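Local coordinates for Cow rumen GH26 endo-mannanase (Metagenome, PDB 6UEH), which probably cleaves the internal beta-1,4-mannosidic linkages of mannans such as galactomannan, carrying a calcium-binding CBM6-like accessory domain beside its GH26 catalytic barrel, at residues 14-25 / 39-50. Residues are numbered along the deposited sequence; the frame is centred on the assembly and turned at random.
Sequences AEDCDGAGEPWT and KGFAYLTNAPIS. With CA (calcium ion), chain B.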
# COMPACT_ATOMS: atom_id res chain seq x y z
N ALA A 14 5.14 -35.07 1.85
CA ALA A 14 5.94 -34.27 2.77
C ALA A 14 6.85 -35.16 3.61
O ALA A 14 7.93 -34.74 4.03
CB ALA A 14 5.06 -33.43 3.66
N GLU A 15 6.42 -36.40 3.84
CA GLU A 15 7.23 -37.35 4.61
C GLU A 15 8.52 -37.71 3.87
O GLU A 15 9.44 -38.27 4.46
CB GLU A 15 6.43 -38.62 4.93
CG GLU A 15 5.89 -39.37 3.72
CD GLU A 15 4.48 -38.94 3.34
OE1 GLU A 15 4.09 -37.80 3.67
OE2 GLU A 15 3.75 -39.75 2.72
N ASP A 16 8.59 -37.37 2.59
CA ASP A 16 9.79 -37.63 1.80
C ASP A 16 10.75 -36.44 1.78
O ASP A 16 11.85 -36.52 1.22
CB ASP A 16 9.42 -38.02 0.36
CG ASP A 16 8.72 -39.36 0.28
OD1 ASP A 16 8.89 -40.18 1.21
OD2 ASP A 16 8.00 -39.60 -0.72
N CYS A 17 10.34 -35.33 2.39
CA CYS A 17 11.19 -34.13 2.45
C CYS A 17 12.46 -34.37 3.24
O CYS A 17 12.51 -35.23 4.12
CB CYS A 17 10.43 -32.96 3.09
SG CYS A 17 9.12 -32.25 2.08
N ASP A 18 13.51 -33.62 2.91
CA ASP A 18 14.73 -33.63 3.71
C ASP A 18 14.42 -33.16 5.12
O ASP A 18 13.81 -32.11 5.31
CB ASP A 18 15.81 -32.74 3.08
CG ASP A 18 16.24 -33.22 1.70
OD1 ASP A 18 16.11 -34.43 1.42
OD2 ASP A 18 16.72 -32.39 0.91
N GLY A 19 14.81 -33.95 6.12
CA GLY A 19 14.62 -33.58 7.51
C GLY A 19 13.33 -34.11 8.11
O GLY A 19 13.09 -33.93 9.30
N ALA A 20 12.52 -34.76 7.29
CA ALA A 20 11.23 -35.28 7.75
C ALA A 20 11.38 -36.59 8.53
O ALA A 20 10.59 -36.88 9.43
CB ALA A 20 10.29 -35.49 6.57
N GLY A 21 12.41 -37.37 8.20
CA GLY A 21 12.61 -38.66 8.82
C GLY A 21 11.55 -39.67 8.40
O GLY A 21 10.96 -39.54 7.32
N GLU A 22 11.31 -40.67 9.24
CA GLU A 22 10.30 -41.68 8.94
C GLU A 22 8.89 -41.09 9.00
O GLU A 22 8.62 -40.20 9.81
CB GLU A 22 10.42 -42.86 9.90
CG GLU A 22 11.64 -43.73 9.64
CD GLU A 22 11.73 -44.18 8.19
OE1 GLU A 22 12.53 -43.59 7.43
OE2 GLU A 22 11.02 -45.14 7.81
N PRO A 23 7.99 -41.57 8.13
CA PRO A 23 6.62 -41.06 8.07
C PRO A 23 5.86 -41.24 9.39
O PRO A 23 6.02 -42.26 10.05
CB PRO A 23 5.97 -41.90 6.96
CG PRO A 23 7.11 -42.39 6.14
CD PRO A 23 8.23 -42.61 7.12
N TRP A 24 5.06 -40.24 9.75
CA TRP A 24 4.18 -40.32 10.90
C TRP A 24 2.80 -40.80 10.46
O TRP A 24 2.40 -40.56 9.33
CB TRP A 24 4.05 -38.96 11.59
CG TRP A 24 5.33 -38.42 12.15
CD1 TRP A 24 6.38 -37.91 11.45
CD2 TRP A 24 5.68 -38.31 13.53
NE1 TRP A 24 7.37 -37.50 12.31
CE2 TRP A 24 6.96 -37.74 13.59
CE3 TRP A 24 5.03 -38.65 14.73
CZ2 TRP A 24 7.62 -37.49 14.80
CZ3 TRP A 24 5.68 -38.40 15.93
CH2 TRP A 24 6.96 -37.83 15.96
N THR A 25 2.08 -41.47 11.35
CA THR A 25 0.72 -41.89 11.05
C THR A 25 -0.28 -41.30 12.05
O THR A 25 -1.49 -41.41 11.86
CB THR A 25 0.58 -43.41 11.01
OG1 THR A 25 1.00 -43.96 12.27
CG2 THR A 25 1.45 -43.99 9.90
N LYS A 39 2.47 -43.10 2.69
CA LYS A 39 2.67 -43.92 3.88
C LYS A 39 2.35 -43.18 5.17
O LYS A 39 2.26 -43.78 6.24
CB LYS A 39 4.10 -44.45 3.92
CG LYS A 39 4.45 -45.40 2.79
CD LYS A 39 5.88 -45.90 2.89
CE LYS A 39 6.19 -46.91 1.80
NZ LYS A 39 7.59 -47.39 1.87
N GLY A 40 2.20 -41.86 5.08
CA GLY A 40 1.88 -41.07 6.26
C GLY A 40 2.04 -39.58 6.03
O GLY A 40 1.62 -39.05 5.00
N PHE A 41 2.64 -38.89 7.00
CA PHE A 41 2.86 -37.46 6.87
C PHE A 41 4.10 -37.00 7.62
O PHE A 41 4.69 -37.76 8.39
CB PHE A 41 1.63 -36.69 7.37
CG PHE A 41 1.28 -36.95 8.81
CD1 PHE A 41 1.81 -36.16 9.82
CD2 PHE A 41 0.41 -37.97 9.15
CE1 PHE A 41 1.49 -36.40 11.15
CE2 PHE A 41 0.07 -38.21 10.47
CZ PHE A 41 0.62 -37.42 11.47
N ALA A 42 4.50 -35.76 7.38
CA ALA A 42 5.60 -35.15 8.11
C ALA A 42 5.06 -34.37 9.30
O ALA A 42 4.12 -33.58 9.16
CB ALA A 42 6.42 -34.25 7.20
N TYR A 43 5.63 -34.61 10.48
CA TYR A 43 5.28 -33.85 11.67
C TYR A 43 6.39 -32.84 11.94
O TYR A 43 7.42 -33.18 12.52
CB TYR A 43 5.08 -34.78 12.87
CG TYR A 43 4.60 -34.10 14.14
CD1 TYR A 43 3.92 -32.88 14.10
CD2 TYR A 43 4.83 -34.67 15.38
CE1 TYR A 43 3.49 -32.27 15.27
CE2 TYR A 43 4.40 -34.07 16.55
CZ TYR A 43 3.74 -32.87 16.49
OH TYR A 43 3.32 -32.28 17.66
N LEU A 44 6.17 -31.62 11.49
CA LEU A 44 7.12 -30.53 11.69
C LEU A 44 7.06 -30.07 13.14
O LEU A 44 6.07 -29.49 13.56
CB LEU A 44 6.79 -29.37 10.75
CG LEU A 44 7.51 -28.03 10.94
CD1 LEU A 44 8.93 -28.11 10.46
CD2 LEU A 44 6.78 -26.91 10.21
N THR A 45 8.12 -30.32 13.91
CA THR A 45 8.14 -29.88 15.30
C THR A 45 9.08 -28.70 15.49
O THR A 45 8.68 -27.55 15.30
CB THR A 45 8.54 -31.03 16.26
OG1 THR A 45 9.74 -31.66 15.80
CG2 THR A 45 7.42 -32.07 16.35
N ASN A 46 10.33 -28.97 15.88
CA ASN A 46 11.30 -27.91 16.10
C ASN A 46 12.48 -27.94 15.12
O ASN A 46 13.53 -27.36 15.38
CB ASN A 46 11.83 -27.96 17.54
CG ASN A 46 12.51 -29.28 17.87
OD1 ASN A 46 12.58 -30.19 17.04
ND2 ASN A 46 13.01 -29.39 19.10
N ALA A 47 12.29 -28.62 13.99
CA ALA A 47 13.32 -28.70 12.96
C ALA A 47 12.68 -28.64 11.58
O ALA A 47 11.62 -29.22 11.37
CB ALA A 47 14.14 -29.97 13.12
N PRO A 48 13.33 -27.95 10.63
CA PRO A 48 12.72 -27.72 9.31
C PRO A 48 12.62 -28.98 8.45
O PRO A 48 13.36 -29.94 8.64
CB PRO A 48 13.67 -26.71 8.67
CG PRO A 48 14.99 -26.98 9.31
CD PRO A 48 14.66 -27.34 10.74
N ILE A 49 11.70 -28.94 7.50
CA ILE A 49 11.64 -29.94 6.43
C ILE A 49 11.74 -29.19 5.11
O ILE A 49 11.30 -28.04 5.01
CB ILE A 49 10.34 -30.78 6.48
CG1 ILE A 49 9.11 -29.88 6.29
CG2 ILE A 49 10.26 -31.55 7.79
CD1 ILE A 49 7.80 -30.65 6.24
N SER A 50 12.33 -29.82 4.10
CA SER A 50 12.59 -29.11 2.86
C SER A 50 12.66 -30.00 1.63
O SER A 50 12.80 -31.22 1.73
CB SER A 50 13.88 -28.31 2.98
OG SER A 50 14.99 -29.17 3.21
CA CA B . 1.80 -38.16 2.77
O HOH W 1 4.65 -41.90 1.60
O HOH W 2 15.99 -29.94 0.57
O HOH W 3 15.36 -29.12 5.88
O HOH W 4 10.21 -33.66 10.95
O HOH W 5 12.38 -32.03 10.65
O HOH W 6 8.31 -35.34 10.08
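E15 OE2 is held by a calcium ion at 2.5 Å and by a water that donates to it at 2.6 Å; the same water accepts from K39 N, tying the carboxylate to 39-50. This is the calcium site of the CBM6 domain, whose two antiparallel sheets fit the beta-sandwich of that family. E15 OE1 also binds the ion, making the carboxylate bidentate, and G40 O joins at 2.4 Å; E13, S37 and D126 complete the shell. The bend in the E15 chain (chi2 -92°) turns both oxygens to the metal.

Next to the site, W24 and F41 form an antiparallel hydrogen-bonded pair. W24 N reaches F41 O at 2.9 Å with a nearly straight N-H...O angle of 166°, and F41 N returns the bond to W24 O. The W24 CB lies over a face of the F41 ring, while the indole is slid aside from that ring. Y43 CB sits 3.5 Å from the centroid of the five-membered ring of W24, almost on its normal. Y43 CD2 continues over the six-membered ring, giving a T-shaped stack with planes at 85°. An alanine in place of W24 would probably deprive Y43 of this aromatic face and leave its ring less restrained in rotation.

At the far end, C17 to A20 make a type II turn, where G19 is needed: a beta carbon there would collide with P48 O. The adjoining pair is again antiparallel and hydrogen-bonded, D18 N meeting S50 O at 2.8 Å, and one water links D18 OD2 with S50 OG.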